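Local coordinates for protein Apc35852 (Geobacillus stearothermophilus, PDB 1U9C) that is of unknown function but belongs to the DJ-1/PfpI family, whose members include chaperones and cysteine proteases, and may share such an activity, at residues A[148-153]-A[195-200]. Numbering follows the deposited sequence.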
ATOM      1  N   LYS A 148      -9.794  -3.291 -12.836  1.00 25.99           N
ATOM      2  CA  LYS A 148     -10.168  -3.535 -14.218  1.00 25.95           C
ATOM      3  C   LYS A 148     -10.292  -2.256 -15.029  1.00 25.41           C
ATOM      4  O   LYS A 148     -11.055  -1.364 -14.673  1.00 24.59           O
ATOM      5  CB  LYS A 148     -11.470  -4.359 -14.296  1.00 26.59           C
ATOM      6  CG  LYS A 148     -12.039  -4.522 -15.693  1.00 27.29           C
ATOM      7  CD  LYS A 148     -13.121  -5.590 -15.762  1.00 28.66           C
ATOM      8  CE  LYS A 148     -13.720  -5.705 -17.181  1.00 29.39           C
ATOM      9  NZ  LYS A 148     -14.470  -6.978 -17.430  1.00 33.05           N
ATOM     10  N   GLY A 149      -9.529  -2.176 -16.124  1.00 25.36           N
ATOM     11  CA  GLY A 149      -9.548  -1.004 -17.011  1.00 24.58           C
ATOM     12  C   GLY A 149      -8.825   0.216 -16.480  1.00 24.93           C
ATOM     13  O   GLY A 149      -8.867   1.288 -17.083  1.00 24.02           O
ATOM     14  N   LYS A 150      -8.142   0.040 -15.363  1.00 23.37           N
ATOM     15  CA  LYS A 150      -7.442   1.151 -14.716  1.00 24.30           C
ATOM     16  C   LYS A 150      -5.940   1.101 -14.978  1.00 23.72           C
ATOM     17  O   LYS A 150      -5.366   0.007 -15.052  1.00 25.90           O
ATOM     18  CB  LYS A 150      -7.657   1.100 -13.205  1.00 23.97           C
ATOM     19  CG  LYS A 150      -9.100   1.233 -12.730  1.00 27.43           C
ATOM     20  CD  LYS A 150      -9.699   2.575 -13.089  1.00 28.89           C
ATOM     21  CE  LYS A 150      -9.186   3.676 -12.169  1.00 31.37           C
ATOM     22  NZ  LYS A 150      -9.979   3.731 -10.914  1.00 37.75           N
ATOM     23  N   THR A 151      -5.313   2.269 -15.079  1.00 23.17           N
ATOM     24  CA  THR A 151      -3.879   2.406 -15.250  1.00 22.21           C
ATOM     25  C   THR A 151      -3.244   2.265 -13.860  1.00 22.29           C
ATOM     26  O   THR A 151      -3.542   3.050 -12.968  1.00 21.25           O
ATOM     27  CB  THR A 151      -3.513   3.768 -15.838  1.00 22.49           C
ATOM     28  OG1 THR A 151      -4.058   3.872 -17.167  1.00 23.27           O
ATOM     29  CG2 THR A 151      -1.991   3.891 -16.032  1.00 22.22           C
ATOM     30  N   VAL A 152      -2.351   1.303 -13.699  1.00 21.77           N
ATOM     31  CA  VAL A 152      -1.699   1.055 -12.422  1.00 22.99           C
ATOM     32  C   VAL A 152      -0.262   0.675 -12.602  1.00 22.40           C
ATOM     33  O   VAL A 152       0.148   0.203 -13.694  1.00 23.80           O
ATOM     34  CB  VAL A 152      -2.357  -0.040 -11.630  1.00 23.11           C
ATOM     35  CG1 VAL A 152      -3.816   0.174 -11.469  1.00 24.92           C
ATOM     36  CG2 VAL A 152      -2.062  -1.428 -12.206  1.00 25.88           C
ATOM     37  N   THR A 153       0.478   0.819 -11.513  1.00 22.06           N
ATOM     38  CA  THR A 153       1.814   0.280 -11.395  1.00 22.04           C
ATOM     39  C   THR A 153       1.970  -0.489 -10.110  1.00 22.37           C
ATOM     40  O   THR A 153       1.101  -0.453  -9.238  1.00 22.27           O
ATOM     41  CB  THR A 153       2.850   1.394 -11.557  1.00 23.00           C
ATOM     42  OG1 THR A 153       4.157   0.855 -11.767  1.00 22.75           O
ATOM     43  CG2 THR A 153       2.974   2.301 -10.352  1.00 21.84           C
ATOM     44  N   VAL A 195       1.557   6.690 -10.531  1.00 22.33           N
ATOM     45  CA  VAL A 195       0.491   6.991 -11.473  1.00 21.90           C
ATOM     46  C   VAL A 195      -0.799   7.268 -10.789  1.00 21.83           C
ATOM     47  O   VAL A 195      -1.093   6.697  -9.772  1.00 20.86           O
ATOM     48  CB  VAL A 195       0.317   5.906 -12.493  1.00 24.54           C
ATOM     49  CG1 VAL A 195      -0.162   4.636 -11.883  1.00 25.04           C
ATOM     50  CG2 VAL A 195      -0.605   6.392 -13.604  1.00 25.25           C
ATOM     51  N   ARG A 196      -1.546   8.228 -11.318  1.00 19.64           N
ATOM     52  CA  ARG A 196      -2.913   8.479 -10.940  1.00 20.71           C
ATOM     53  C   ARG A 196      -3.856   8.157 -12.103  1.00 19.19           C
ATOM     54  O   ARG A 196      -3.683   8.682 -13.208  1.00 20.70           O
ATOM     55  CB  ARG A 196      -3.066   9.920 -10.523  1.00 20.56           C
ATOM     56  CG  ARG A 196      -4.494  10.329 -10.262  1.00 21.63           C
ATOM     57  CD  ARG A 196      -4.684  11.676  -9.668  1.00 19.32           C
ATOM     58  NE  ARG A 196      -6.093  11.967  -9.366  1.00 20.48           N
ATOM     59  CZ  ARG A 196      -6.537  13.117  -8.923  1.00 18.86           C
ATOM     60  NH1 ARG A 196      -5.740  14.171  -8.804  1.00 21.01           N
ATOM     61  NH2 ARG A 196      -7.827  13.246  -8.674  1.00 21.36           N
ATOM     62  N   ASP A 197      -4.849   7.340 -11.804  1.00 22.12           N
ATOM     63  CA  ASP A 197      -5.939   7.092 -12.731  1.00 21.21           C
ATOM     64  C   ASP A 197      -7.194   7.401 -11.940  1.00 21.07           C
ATOM     65  O   ASP A 197      -7.705   6.535 -11.229  1.00 20.46           O
ATOM     66  CB  ASP A 197      -5.961   5.643 -13.228  1.00 20.65           C
ATOM     67  CG  ASP A 197      -7.070   5.394 -14.272  1.00 22.53           C
ATOM     68  OD1 ASP A 197      -7.946   6.239 -14.447  1.00 24.49           O
ATOM     69  OD2 ASP A 197      -7.167   4.349 -14.910  1.00 25.07           O
ATOM     70  N   GLY A 198      -7.664   8.629 -12.011  1.00 20.44           N
ATOM     71  CA  GLY A 198      -8.830   9.022 -11.235  1.00 20.14           C
ATOM     72  C   GLY A 198      -8.532   8.928  -9.778  1.00 20.75           C
ATOM     73  O   GLY A 198      -7.558   9.525  -9.299  1.00 21.64           O
ATOM     74  N   ASN A 199      -9.313   8.101  -9.100  1.00 20.87           N
ATOM     75  CA  ASN A 199      -9.230   7.832  -7.665  1.00 21.74           C
ATOM     76  C   ASN A 199      -8.219   6.776  -7.236  1.00 22.89           C
ATOM     77  O   ASN A 199      -8.086   6.532  -6.016  1.00 23.35           O
ATOM     78  CB  ASN A 199     -10.575   7.392  -7.127  1.00 22.78           C
ATOM     79  CG  ASN A 199     -11.655   8.424  -7.317  1.00 23.60           C
ATOM     80  OD1 ASN A 199     -11.382   9.625  -7.339  1.00 26.63           O
ATOM     81  ND2 ASN A 199     -12.872   7.959  -7.458  1.00 29.65           N
ATOM     82  N   LEU A 200      -7.573   6.099  -8.168  1.00 20.11           N
ATOM     83  CA  LEU A 200      -6.650   5.025  -7.857  1.00 20.81           C
ATOM     84  C   LEU A 200      -5.241   5.494  -8.169  1.00 19.66           C
ATOM     85  O   LEU A 200      -4.908   5.837  -9.323  1.00 21.36           O
ATOM     86  CB  LEU A 200      -6.999   3.807  -8.722  1.00 21.26           C
ATOM     87  CG  LEU A 200      -6.201   2.563  -8.528  1.00 21.74           C
ATOM     88  CD1 LEU A 200      -6.326   2.082  -7.110  1.00 20.68           C
ATOM     89  CD2 LEU A 200      -6.696   1.452  -9.473  1.00 22.56           C
TER
HETATM   90  O   HOH W   1     -11.278   6.016 -10.157  1.00 45.34           O
HETATM   91  O   HOH W   2      -3.047   3.673 -10.348  1.00 25.35           O
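Asp197 and Lys150 meet where a beta hairpin at the margin of the DJ-1/PfpI-type central sheet packs against strand 151-152, which belongs to a separate two-stranded parallel sheet with 183-184. The hairpin joins strands 194-197 and 200-203 through a type II' turn from Asp197 to Leu200. Direct bonding between 148-153 and 195-200 rests on a side chain: Thr151 N donates to Asp197 OD2 over 2.8 Å, nearly straight at 167°, and reaches the anti lone pair of that oxygen. The Asp197 side chain sets out toward 148-153, with CG anti to the backbone N (chi1 -177°), and the side chains of Thr151 and Asp197 cross at about a right angle.

Lys150 bends at chi2, chi3 and chi4 and folds over the acid, its CE 3.4 Å from Asp197 CG. The ammonium does not pair with the carboxylate, since Lys150 NZ lies 4.8 Å from Asp197 OD1; at that distance the opposite charges would probably still attract. An alanine in place of Asp197 would probably leave Thr151 N without its acceptor and the bent Lys150 chain without the carboxylate it packs on.

Apolar contacts flank this polar centre. Val152 CG1 touches Leu200 CD2 at 3.7 Å, the two side chains crossing obliquely, and the CB of Lys150 also borders that methyl. Towards the other end of the contact, Thr151 CG2 meets Val195 CG2 at 3.8 Å, again roughly perpendicular. Thr153 and Val195 instead slide past each other in opposite directions, while Thr153 OG1 is bonded to Val185 O.

Two waters complete the junction. One accepts from both Lys150 NZ and Asn199 N, tying the lysine tip to the turn; the other donates to Thr151 O at 2.7 Å and to Leu200 O at 3.0 Å.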